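Local coordinates for transferrin binding protein B (Actinobacillus suis, PDB 3PQU), which probably binds host transferrin at the bacterial surface as an outer-membrane lipoprotein and so serves iron acquisition, at residues I80-H90 / G151-S159; K97-H107 / V121-Y131. All coordinates share one frame; numbering follows the deposited sequence.

Overall arrangement
Both contacts lie in the N-lobe handle domain, on one antiparallel sheet whose strands run in the order 78-80, 43-47, 150-157, 121-128 and 103-105. Following the chain from the N terminus, residues 80-90 leave the edge strand 78-80 and pass over one face of the sheet before helix 91-97. Residues 97-107 then supply the other edge strand, and contact 2 pairs it with 121-131. Strand 150-157 comes last and closes contact 1, so contact 2 is nested inside the larger loop. The two contact centres are about 13 Å apart, and strands 121-128 and 150-157 join them as neighbours in the sheet.

Contact 1. Residues I80-H90 / G151-S159; sequences IWNENIDEIPH and GYIYYLGTS
His90 and Tyr152 form the aromatic part of this contact, a face-to-face stack with ring centroids 3.7 Å apart and planes 8° from parallel. The imidazole lies over the phenol from CE2 across to CE1, and its ND1 comes 3.3 Å from Tyr152 OH. Both imidazole nitrogens have hydrogen-bond partners outside the two segments, ND1 in Glu93 and NE2 in Glu45, which fix the rotation of the ring over its neighbour.

A CH-pi contact follows along the strand: Pro89 lays its CG and CD over one face of the Tyr154 ring, CD standing 4.1 Å from the centroid. Ile88 packs against the phenol end, with its CD1 3.7 Å from Tyr154 OH.

Leu156 takes up the largest share of the remaining packing. Its CG is anti to the backbone N (chi1 177°), which sends the two methyls up into the loop: CD1 meets Ile80 CG1 at 4.1 Å, and CD2 rests as a methyl against the carbonyl oxygen of Asn82. In a separate contact, Ile85 CG2 packs 3.9 Å from Thr158 CB.

One water bridges the two backbones, donating to both Asn82 O and Gly157 O. The loop also braces itself: Asn82 OD1 accepts from Asn84 N at 2.6 Å, and Asn84 OD1 from Asp86 N. The second of these Asx turns overlaps a type I turn from Asn84 to Glu87, and Asn82 ND2 donates to Glu87 OE2, though the Glu87 side chain is poorly ordered. The whole is an irregular connection packed on one face of the antiparallel handle sheet, over alternate residues of strand 150-157.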
loop_
_atom_site.group_PDB
_atom_site.type_symbol
_atom_site.label_atom_id
_atom_site.label_comp_id
_atom_site.label_asym_id
_atom_site.label_seq_id
_atom_site.Cartn_x
_atom_site.Cartn_y
_atom_site.Cartn_z
ATOM N N ILE A 80 5.664 -7.347 4.577
ATOM C CA ILE A 80 4.916 -8.479 4.052
ATOM C C ILE A 80 3.968 -7.989 2.978
ATOM O O ILE A 80 3.669 -6.797 2.903
ATOM C CB ILE A 80 4.171 -9.240 5.151
ATOM C CG1 ILE A 80 3.262 -8.311 5.950
ATOM C CG2 ILE A 80 5.173 -9.939 6.091
ATOM C CD1 ILE A 80 2.473 -9.063 7.032
ATOM N N TRP A 81 3.501 -8.891 2.132
ATOM C CA TRP A 81 2.854 -8.454 0.898
ATOM C C TRP A 81 1.814 -9.414 0.358
ATOM O O TRP A 81 1.419 -9.302 -0.808
ATOM C CB TRP A 81 3.902 -8.146 -0.186
ATOM C CG TRP A 81 4.715 -9.331 -0.600
ATOM C CD1 TRP A 81 4.318 -10.352 -1.420
ATOM C CD2 TRP A 81 6.068 -9.622 -0.224
ATOM N NE1 TRP A 81 5.339 -11.260 -1.570
ATOM C CE2 TRP A 81 6.425 -10.834 -0.849
ATOM C CE3 TRP A 81 7.012 -8.972 0.578
ATOM C CZ2 TRP A 81 7.686 -11.412 -0.695
ATOM C CZ3 TRP A 81 8.265 -9.552 0.732
ATOM C CH2 TRP A 81 8.589 -10.757 0.095
ATOM N N ASN A 82 1.344 -10.335 1.195
ATOM C CA ASN A 82 0.320 -11.292 0.742
ATOM C C ASN A 82 -0.957 -10.598 0.289
ATOM O O ASN A 82 -1.494 -9.741 0.999
ATOM C CB ASN A 82 0.005 -12.352 1.813
ATOM C CG ASN A 82 -0.837 -13.522 1.259
ATOM O OD1 ASN A 82 -1.691 -13.337 0.397
ATOM N ND2 ASN A 82 -0.590 -14.723 1.762
ATOM N N GLU A 83 -1.442 -10.977 -0.893
ATOM C CA GLU A 83 -2.618 -10.351 -1.494
ATOM C C GLU A 83 -3.909 -10.867 -0.880
ATOM O O GLU A 83 -4.948 -10.219 -0.958
ATOM C CB GLU A 83 -2.656 -10.606 -3.007
ATOM C CG GLU A 83 -1.293 -10.708 -3.672
ATOM C CD GLU A 83 -0.713 -12.109 -3.601
ATOM O OE1 GLU A 83 0.455 -12.246 -3.177
ATOM O OE2 GLU A 83 -1.426 -13.071 -3.965
ATOM N N ASN A 84 -3.843 -12.048 -0.282
ATOM C CA ASN A 84 -5.025 -12.671 0.290
ATOM C C ASN A 84 -5.044 -12.497 1.804
ATOM O O ASN A 84 -4.346 -13.221 2.521
ATOM C CB ASN A 84 -5.059 -14.156 -0.071
ATOM C CG ASN A 84 -6.266 -14.861 0.504
ATOM O OD1 ASN A 84 -7.168 -14.221 1.045
ATOM N ND2 ASN A 84 -6.290 -16.184 0.394
ATOM N N ILE A 85 -5.838 -11.545 2.291
ATOM C CA ILE A 85 -5.818 -11.223 3.717
ATOM C C ILE A 85 -6.532 -12.276 4.546
ATOM O O ILE A 85 -6.470 -12.250 5.767
ATOM C CB ILE A 85 -6.407 -9.835 4.030
ATOM C CG1 ILE A 85 -7.901 -9.797 3.717
ATOM C CG2 ILE A 85 -5.642 -8.747 3.292
ATOM C CD1 ILE A 85 -8.579 -8.539 4.204
ATOM N N ASP A 86 -7.207 -13.196 3.868
ATOM C CA ASP A 86 -7.801 -14.352 4.526
ATOM C C ASP A 86 -6.710 -15.302 5.002
ATOM O O ASP A 86 -6.906 -16.044 5.956
ATOM C CB ASP A 86 -8.757 -15.082 3.583
ATOM C CG ASP A 86 -10.018 -14.286 3.302
ATOM O OD1 ASP A 86 -10.369 -13.409 4.129
ATOM O OD2 ASP A 86 -10.658 -14.546 2.257
ATOM N N GLU A 87 -5.559 -15.271 4.336
ATOM C CA GLU A 87 -4.419 -16.064 4.766
ATOM C C GLU A 87 -3.655 -15.310 5.853
ATOM O O GLU A 87 -2.804 -14.480 5.552
ATOM C CB GLU A 87 -3.477 -16.336 3.597
ATOM C CG GLU A 87 -4.048 -17.196 2.495
ATOM C CD GLU A 87 -3.036 -17.447 1.391
ATOM O OE1 GLU A 87 -3.447 -17.805 0.265
ATOM O OE2 GLU A 87 -1.825 -17.278 1.652
ATOM N N ILE A 88 -3.969 -15.590 7.112
ATOM C CA ILE A 88 -3.280 -14.965 8.231
ATOM C C ILE A 88 -1.785 -15.305 8.191
ATOM O O ILE A 88 -1.403 -16.468 8.037
ATOM C CB ILE A 88 -3.917 -15.411 9.573
ATOM C CG1 ILE A 88 -5.418 -15.103 9.584
ATOM C CG2 ILE A 88 -3.234 -14.743 10.758
ATOM C CD1 ILE A 88 -5.764 -13.595 9.542
ATOM N N PRO A 89 -0.918 -14.291 8.302
ATOM C CA PRO A 89 0.516 -14.603 8.162
ATOM C C PRO A 89 0.987 -15.662 9.155
ATOM O O PRO A 89 0.633 -15.572 10.326
ATOM C CB PRO A 89 1.206 -13.255 8.462
ATOM C CG PRO A 89 0.185 -12.215 8.098
ATOM C CD PRO A 89 -1.179 -12.840 8.399
ATOM N N HIS A 90 1.772 -16.639 8.691
ATOM C CA HIS A 90 2.344 -17.678 9.551
ATOM C C HIS A 90 1.342 -18.673 10.199
ATOM O O HIS A 90 1.763 -19.621 10.862
ATOM C CB HIS A 90 3.265 -17.047 10.610
ATOM C CG HIS A 90 4.455 -16.345 10.026
ATOM N ND1 HIS A 90 5.586 -17.015 9.619
ATOM C CD2 HIS A 90 4.675 -15.037 9.746
ATOM C CE1 HIS A 90 6.459 -16.153 9.128
ATOM N NE2 HIS A 90 5.931 -14.945 9.199
ATOM N N GLY A 151 5.202 -16.420 18.126
ATOM C CA GLY A 151 4.335 -15.856 17.106
ATOM C C GLY A 151 4.789 -14.498 16.635
ATOM O O GLY A 151 5.970 -14.176 16.767
ATOM N N TYR A 152 3.844 -13.700 16.130
ATOM C CA TYR A 152 4.156 -12.456 15.437
ATOM C C TYR A 152 3.167 -11.350 15.764
ATOM O O TYR A 152 1.991 -11.605 16.041
ATOM C CB TYR A 152 4.123 -12.705 13.931
ATOM C CG TYR A 152 5.055 -13.791 13.472
ATOM C CD1 TYR A 152 6.294 -13.490 12.915
ATOM C CD2 TYR A 152 4.707 -15.129 13.619
ATOM C CE1 TYR A 152 7.166 -14.507 12.494
ATOM C CE2 TYR A 152 5.564 -16.145 13.211
ATOM C CZ TYR A 152 6.788 -15.829 12.654
ATOM O OH TYR A 152 7.621 -16.849 12.261
ATOM N N ILE A 153 3.650 -10.119 15.729
ATOM C CA ILE A 153 2.776 -8.945 15.749
ATOM C C ILE A 153 2.791 -8.425 14.315
ATOM O O ILE A 153 3.843 -8.406 13.685
ATOM C CB ILE A 153 3.326 -7.878 16.683
ATOM C CG1 ILE A 153 3.542 -8.463 18.107
ATOM C CG2 ILE A 153 2.415 -6.647 16.693
ATOM C CD1 ILE A 153 2.286 -9.092 18.768
ATOM N N TYR A 154 1.651 -8.016 13.774
ATOM C CA TYR A 154 1.655 -7.594 12.379
ATOM C C TYR A 154 0.484 -6.684 12.039
ATOM O O TYR A 154 -0.478 -6.575 12.800
ATOM C CB TYR A 154 1.608 -8.823 11.457
ATOM C CG TYR A 154 0.192 -9.383 11.315
ATOM C CD1 TYR A 154 -0.583 -9.116 10.176
ATOM C CD2 TYR A 154 -0.387 -10.118 12.333
ATOM C CE1 TYR A 154 -1.884 -9.613 10.054
ATOM C CE2 TYR A 154 -1.692 -10.618 12.224
ATOM C CZ TYR A 154 -2.429 -10.349 11.086
ATOM O OH TYR A 154 -3.706 -10.836 10.974
ATOM N N TYR A 155 0.573 -6.059 10.872
ATOM C CA TYR A 155 -0.614 -5.572 10.188
ATOM C C TYR A 155 -0.466 -5.879 8.707
ATOM O O TYR A 155 0.645 -5.976 8.183
ATOM C CB TYR A 155 -0.859 -4.047 10.432
ATOM C CG TYR A 155 -0.017 -3.106 9.571
ATOM C CD1 TYR A 155 -0.444 -2.720 8.301
ATOM C CD2 TYR A 155 1.196 -2.594 10.037
ATOM C CE1 TYR A 155 0.327 -1.851 7.511
ATOM C CE2 TYR A 155 1.972 -1.737 9.255
ATOM C CZ TYR A 155 1.528 -1.369 7.987
ATOM O OH TYR A 155 2.281 -0.505 7.204
ATOM N N LEU A 156 -1.591 -6.028 8.025
ATOM C CA LEU A 156 -1.564 -6.250 6.587
ATOM C C LEU A 156 -2.818 -5.664 5.963
ATOM O O LEU A 156 -3.924 -5.928 6.424
ATOM C CB LEU A 156 -1.509 -7.750 6.290
ATOM C CG LEU A 156 -1.539 -8.151 4.824
ATOM C CD1 LEU A 156 -0.314 -7.582 4.104
ATOM C CD2 LEU A 156 -1.582 -9.663 4.703
ATOM N N GLY A 157 -2.650 -4.876 4.913
ATOM C CA GLY A 157 -3.784 -4.263 4.263
ATOM C C GLY A 157 -3.835 -4.616 2.799
ATOM O O GLY A 157 -2.846 -5.071 2.218
ATOM N N THR A 158 -5.003 -4.411 2.199
ATOM C CA THR A 158 -5.171 -4.656 0.782
ATOM C C THR A 158 -5.844 -3.450 0.148
ATOM O O THR A 158 -6.524 -2.680 0.826
ATOM C CB THR A 158 -5.987 -5.950 0.526
ATOM O OG1 THR A 158 -6.033 -6.229 -0.883
ATOM C CG2 THR A 158 -7.400 -5.790 1.046
ATOM N N SER A 159 -5.637 -3.285 -1.155
ATOM C CA SER A 159 -6.180 -2.148 -1.888
ATOM C C SER A 159 -5.813 -0.779 -1.306
ATOM O O SER A 159 -6.684 -0.063 -0.818
ATOM C CB SER A 159 -7.699 -2.266 -1.982
ATOM O OG SER A 159 -8.227 -1.127 -2.634
HETATM O O HOH W 1 -2.669 -7.393 0.493
#

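Contact 2. Residues K97-H107 / V121-Y131; sequences KTTSGLIYHSH and VRSGYVFDESY
Asp128 OD1 is gripped from opposite faces of its carboxylate plane, by Ser100 OG at 2.7 Å and by the backbone N of Ser130 in an Asx turn. The second oxygen, OD2, accepts from Thr98 OG1, which stands above the plane, and from two waters, one leading to Lys97 NZ and the other to Thr99 N and Ser130 O. The first torsion of Asp128, -177°, turns CG away from its own backbone N and carries the carboxylate into the loop before strand 103-105. Thr98 and Ser100 use the same hydroxyls in ST turns, so this loop is folded around the acid.

From here the segments run as an antiparallel beta pair at the edge of the handle sheet. Tyr104 and Phe127 form the hydrogen-bonded pair, flanked by the non-hydrogen-bonded pairs Ile103-Asp128 and His105-Val126; Glu129 N to Leu102 O and Ser106 N to Tyr125 O continue the bonding beyond them. Ile103 and Val126 meet helix 91-97 on one face. On the other, Phe127 sets CE2 3.6 Å from Tyr104 CB, the two rings inclined at 41°.

Lys97 bends at its last torsion to hold NZ over the Tyr131 ring, 3.3 Å from the centroid and nearly on the ring normal, a cation-pi contact; NZ also forms a salt bridge with Asp150.

At the corner near Gly124, Ser106 OG donates to Ser123 O at 2.6 Å and accepts from Tyr125 N, while its CB sits over the Tyr125 ring. Beyond it Arg122 CD covers the His107 ring, 3.5 Å from the centroid, and His107 NE2 accepts from Ser123 N, which lies 28° out of the imidazole plane.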
loop_
_atom_site.group_PDB
_atom_site.type_symbol
_atom_site.label_atom_id
_atom_site.label_comp_id
_atom_site.label_asym_id
_atom_site.label_seq_id
_atom_site.Cartn_x
_atom_site.Cartn_y
_atom_site.Cartn_z
ATOM N N LYS A 97 3.823 -26.982 12.929
ATOM C CA LYS A 97 4.857 -27.353 13.901
ATOM C C LYS A 97 4.382 -27.465 15.370
ATOM O O LYS A 97 5.167 -27.786 16.271
ATOM C CB LYS A 97 6.041 -26.369 13.841
ATOM C CG LYS A 97 5.739 -24.970 14.393
ATOM C CD LYS A 97 6.954 -24.030 14.172
ATOM C CE LYS A 97 6.695 -22.618 14.694
ATOM N NZ LYS A 97 6.390 -22.548 16.169
ATOM N N THR A 98 3.112 -27.178 15.622
ATOM C CA THR A 98 2.645 -27.068 16.998
ATOM C C THR A 98 2.564 -28.427 17.696
ATOM O O THR A 98 2.196 -29.439 17.101
ATOM C CB THR A 98 1.261 -26.373 17.095
ATOM O OG1 THR A 98 0.902 -26.210 18.473
ATOM C CG2 THR A 98 0.172 -27.223 16.411
ATOM N N THR A 99 2.910 -28.458 18.973
ATOM C CA THR A 99 2.652 -29.667 19.746
ATOM C C THR A 99 1.668 -29.305 20.859
ATOM O O THR A 99 1.317 -30.150 21.682
ATOM C CB THR A 99 3.912 -30.212 20.387
ATOM O OG1 THR A 99 4.438 -29.204 21.253
ATOM C CG2 THR A 99 4.955 -30.601 19.332
ATOM N N SER A 100 1.235 -28.046 20.888
ATOM C CA SER A 100 0.264 -27.600 21.883
ATOM C C SER A 100 -1.183 -27.761 21.399
ATOM O O SER A 100 -2.084 -28.059 22.200
ATOM C CB SER A 100 0.490 -26.111 22.233
ATOM O OG SER A 100 0.087 -25.300 21.151
ATOM N N GLY A 101 -1.402 -27.551 20.102
ATOM C CA GLY A 101 -2.743 -27.438 19.547
ATOM C C GLY A 101 -3.433 -26.160 20.013
ATOM O O GLY A 101 -4.656 -26.042 19.936
ATOM N N LEU A 102 -2.655 -25.200 20.512
ATOM C CA LEU A 102 -3.226 -23.957 21.009
ATOM C C LEU A 102 -2.788 -22.777 20.147
ATOM O O LEU A 102 -1.891 -22.017 20.533
ATOM C CB LEU A 102 -2.814 -23.730 22.454
ATOM C CG LEU A 102 -3.421 -24.761 23.410
ATOM C CD1 LEU A 102 -2.786 -24.680 24.793
ATOM C CD2 LEU A 102 -4.915 -24.547 23.499
ATOM N N ILE A 103 -3.423 -22.641 18.986
ATOM C CA ILE A 103 -3.083 -21.609 18.005
ATOM C C ILE A 103 -4.192 -20.575 18.003
ATOM O O ILE A 103 -5.387 -20.912 17.847
ATOM C CB ILE A 103 -2.970 -22.184 16.586
ATOM C CG1 ILE A 103 -2.035 -23.401 16.549
ATOM C CG2 ILE A 103 -2.515 -21.123 15.622
ATOM C CD1 ILE A 103 -0.611 -23.106 16.928
ATOM N N TYR A 104 -3.803 -19.316 18.181
ATOM C CA TYR A 104 -4.757 -18.213 18.238
ATOM C C TYR A 104 -4.336 -17.053 17.343
ATOM O O TYR A 104 -3.149 -16.880 17.049
ATOM C CB TYR A 104 -4.884 -17.718 19.684
ATOM C CG TYR A 104 -5.442 -18.739 20.645
ATOM C CD1 TYR A 104 -6.782 -19.117 20.594
ATOM C CD2 TYR A 104 -4.627 -19.328 21.607
ATOM C CE1 TYR A 104 -7.301 -20.068 21.481
ATOM C CE2 TYR A 104 -5.134 -20.271 22.499
ATOM C CZ TYR A 104 -6.472 -20.630 22.434
ATOM O OH TYR A 104 -6.969 -21.550 23.324
ATOM N N HIS A 105 -5.301 -16.252 16.910
ATOM C CA HIS A 105 -4.958 -14.981 16.282
ATOM C C HIS A 105 -6.036 -13.914 16.515
ATOM O O HIS A 105 -7.168 -14.224 16.874
ATOM C CB HIS A 105 -4.596 -15.146 14.802
ATOM C CG HIS A 105 -5.761 -15.472 13.927
ATOM N ND1 HIS A 105 -6.516 -14.501 13.300
ATOM C CD2 HIS A 105 -6.303 -16.662 13.567
ATOM C CE1 HIS A 105 -7.476 -15.080 12.597
ATOM N NE2 HIS A 105 -7.369 -16.391 12.740
ATOM N N SER A 106 -5.646 -12.658 16.340
ATOM C CA SER A 106 -6.441 -11.532 16.762
ATOM C C SER A 106 -7.750 -11.367 15.980
ATOM O O SER A 106 -8.592 -10.567 16.372
ATOM C CB SER A 106 -5.608 -10.243 16.650
ATOM O OG SER A 106 -5.039 -10.157 15.350
ATOM N N HIS A 107 -7.905 -12.072 14.864
ATOM C CA HIS A 107 -9.173 -12.012 14.135
ATOM C C HIS A 107 -9.953 -13.345 14.223
ATOM O O HIS A 107 -10.898 -13.567 13.455
ATOM C CB HIS A 107 -8.961 -11.616 12.653
ATOM C CG HIS A 107 -8.677 -10.154 12.439
ATOM N ND1 HIS A 107 -9.618 -9.278 11.948
ATOM C CD2 HIS A 107 -7.562 -9.420 12.661
ATOM C CE1 HIS A 107 -9.092 -8.066 11.865
ATOM N NE2 HIS A 107 -7.844 -8.124 12.297
ATOM N N VAL A 121 -8.378 -4.846 6.010
ATOM C CA VAL A 121 -7.198 -4.890 6.860
ATOM C C VAL A 121 -7.282 -6.046 7.843
ATOM O O VAL A 121 -8.379 -6.426 8.263
ATOM C CB VAL A 121 -7.052 -3.558 7.622
ATOM C CG1 VAL A 121 -5.992 -3.669 8.690
ATOM C CG2 VAL A 121 -6.738 -2.427 6.640
ATOM N N ARG A 122 -6.124 -6.618 8.170
ATOM C CA ARG A 122 -5.987 -7.544 9.279
ATOM C C ARG A 122 -4.807 -7.073 10.129
ATOM O O ARG A 122 -3.780 -6.673 9.590
ATOM C CB ARG A 122 -5.691 -8.962 8.768
ATOM C CG ARG A 122 -6.836 -9.630 8.020
ATOM C CD ARG A 122 -7.972 -10.032 8.953
ATOM N NE ARG A 122 -9.082 -10.617 8.200
ATOM C CZ ARG A 122 -10.090 -9.914 7.688
ATOM N NH1 ARG A 122 -10.134 -8.598 7.862
ATOM N NH2 ARG A 122 -11.058 -10.527 7.019
ATOM N N SER A 123 -4.933 -7.131 11.449
ATOM C CA SER A 123 -3.802 -6.766 12.286
ATOM C C SER A 123 -3.890 -7.426 13.633
ATOM O O SER A 123 -4.938 -7.946 13.996
ATOM C CB SER A 123 -3.707 -5.249 12.480
ATOM O OG SER A 123 -4.536 -4.823 13.553
ATOM N N GLY A 124 -2.774 -7.357 14.368
ATOM C CA GLY A 124 -2.695 -7.773 15.761
ATOM C C GLY A 124 -1.596 -8.800 15.945
ATOM O O GLY A 124 -0.404 -8.485 15.964
ATOM N N TYR A 125 -2.001 -10.055 16.069
ATOM C CA TYR A 125 -1.058 -11.096 16.434
ATOM C C TYR A 125 -1.560 -12.456 15.975
ATOM O O TYR A 125 -2.755 -12.662 15.716
ATOM C CB TYR A 125 -0.818 -11.090 17.950
ATOM C CG TYR A 125 -2.102 -11.068 18.760
ATOM C CD1 TYR A 125 -2.896 -12.217 18.884
ATOM C CD2 TYR A 125 -2.534 -9.902 19.385
ATOM C CE1 TYR A 125 -4.109 -12.199 19.624
ATOM C CE2 TYR A 125 -3.738 -9.872 20.133
ATOM C CZ TYR A 125 -4.511 -11.037 20.245
ATOM O OH TYR A 125 -5.688 -11.022 20.957
ATOM N N VAL A 126 -0.610 -13.363 15.834
ATOM C CA VAL A 126 -0.897 -14.750 15.524
ATOM C C VAL A 126 0.163 -15.537 16.276
ATOM O O VAL A 126 1.347 -15.202 16.223
ATOM C CB VAL A 126 -0.850 -14.984 14.008
ATOM C CG1 VAL A 126 0.366 -14.276 13.391
ATOM C CG2 VAL A 126 -0.882 -16.462 13.680
ATOM N N PHE A 127 -0.253 -16.547 17.024
ATOM C CA PHE A 127 0.712 -17.192 17.908
ATOM C C PHE A 127 0.319 -18.578 18.394
ATOM O O PHE A 127 -0.859 -18.965 18.359
ATOM C CB PHE A 127 0.981 -16.274 19.113
ATOM C CG PHE A 127 -0.135 -16.275 20.140
ATOM C CD1 PHE A 127 -0.066 -17.099 21.257
ATOM C CD2 PHE A 127 -1.257 -15.461 19.975
ATOM C CE1 PHE A 127 -1.114 -17.122 22.200
ATOM C CE2 PHE A 127 -2.291 -15.463 20.905
ATOM C CZ PHE A 127 -2.223 -16.294 22.024
ATOM N N ASP A 128 1.335 -19.319 18.830
ATOM C CA ASP A 128 1.178 -20.600 19.505
ATOM C C ASP A 128 1.375 -20.299 20.991
ATOM O O ASP A 128 2.382 -19.717 21.385
ATOM C CB ASP A 128 2.231 -21.599 18.983
ATOM C CG ASP A 128 2.094 -22.995 19.589
ATOM O OD1 ASP A 128 1.685 -23.121 20.752
ATOM O OD2 ASP A 128 2.431 -23.984 18.917
ATOM N N GLU A 129 0.407 -20.653 21.820
ATOM C CA GLU A 129 0.494 -20.319 23.244
ATOM C C GLU A 129 1.728 -20.925 23.922
ATOM O O GLU A 129 2.269 -20.348 24.859
ATOM C CB GLU A 129 -0.746 -20.826 23.979
ATOM C CG GLU A 129 -0.722 -20.610 25.467
ATOM C CD GLU A 129 -2.011 -21.084 26.132
ATOM O OE1 GLU A 129 -3.103 -20.724 25.644
ATOM O OE2 GLU A 129 -1.936 -21.815 27.144
ATOM N N SER A 130 2.152 -22.107 23.485
ATOM C CA SER A 130 3.260 -22.762 24.167
ATOM C C SER A 130 4.039 -23.668 23.245
ATOM O O SER A 130 3.616 -24.799 22.968
ATOM C CB SER A 130 2.766 -23.560 25.389
ATOM O OG SER A 130 3.867 -24.037 26.156
ATOM N N TYR A 131 5.202 -23.181 22.825
ATOM C CA TYR A 131 6.043 -23.864 21.839
ATOM C C TYR A 131 7.509 -23.869 22.278
ATOM O O TYR A 131 8.083 -22.844 22.626
ATOM C CB TYR A 131 5.911 -23.200 20.448
ATOM C CG TYR A 131 6.873 -23.794 19.427
ATOM C CD1 TYR A 131 6.618 -25.040 18.839
ATOM C CD2 TYR A 131 8.048 -23.136 19.079
ATOM C CE1 TYR A 131 7.511 -25.605 17.927
ATOM C CE2 TYR A 131 8.948 -23.691 18.155
ATOM C CZ TYR A 131 8.669 -24.917 17.589
ATOM O OH TYR A 131 9.544 -25.463 16.686
HETATM O O HOH W 2 3.660 -23.619 16.600
HETATM O O HOH W 3 3.485 -25.844 20.409
HETATM O O HOH W 4 -7.188 -5.733 13.842
#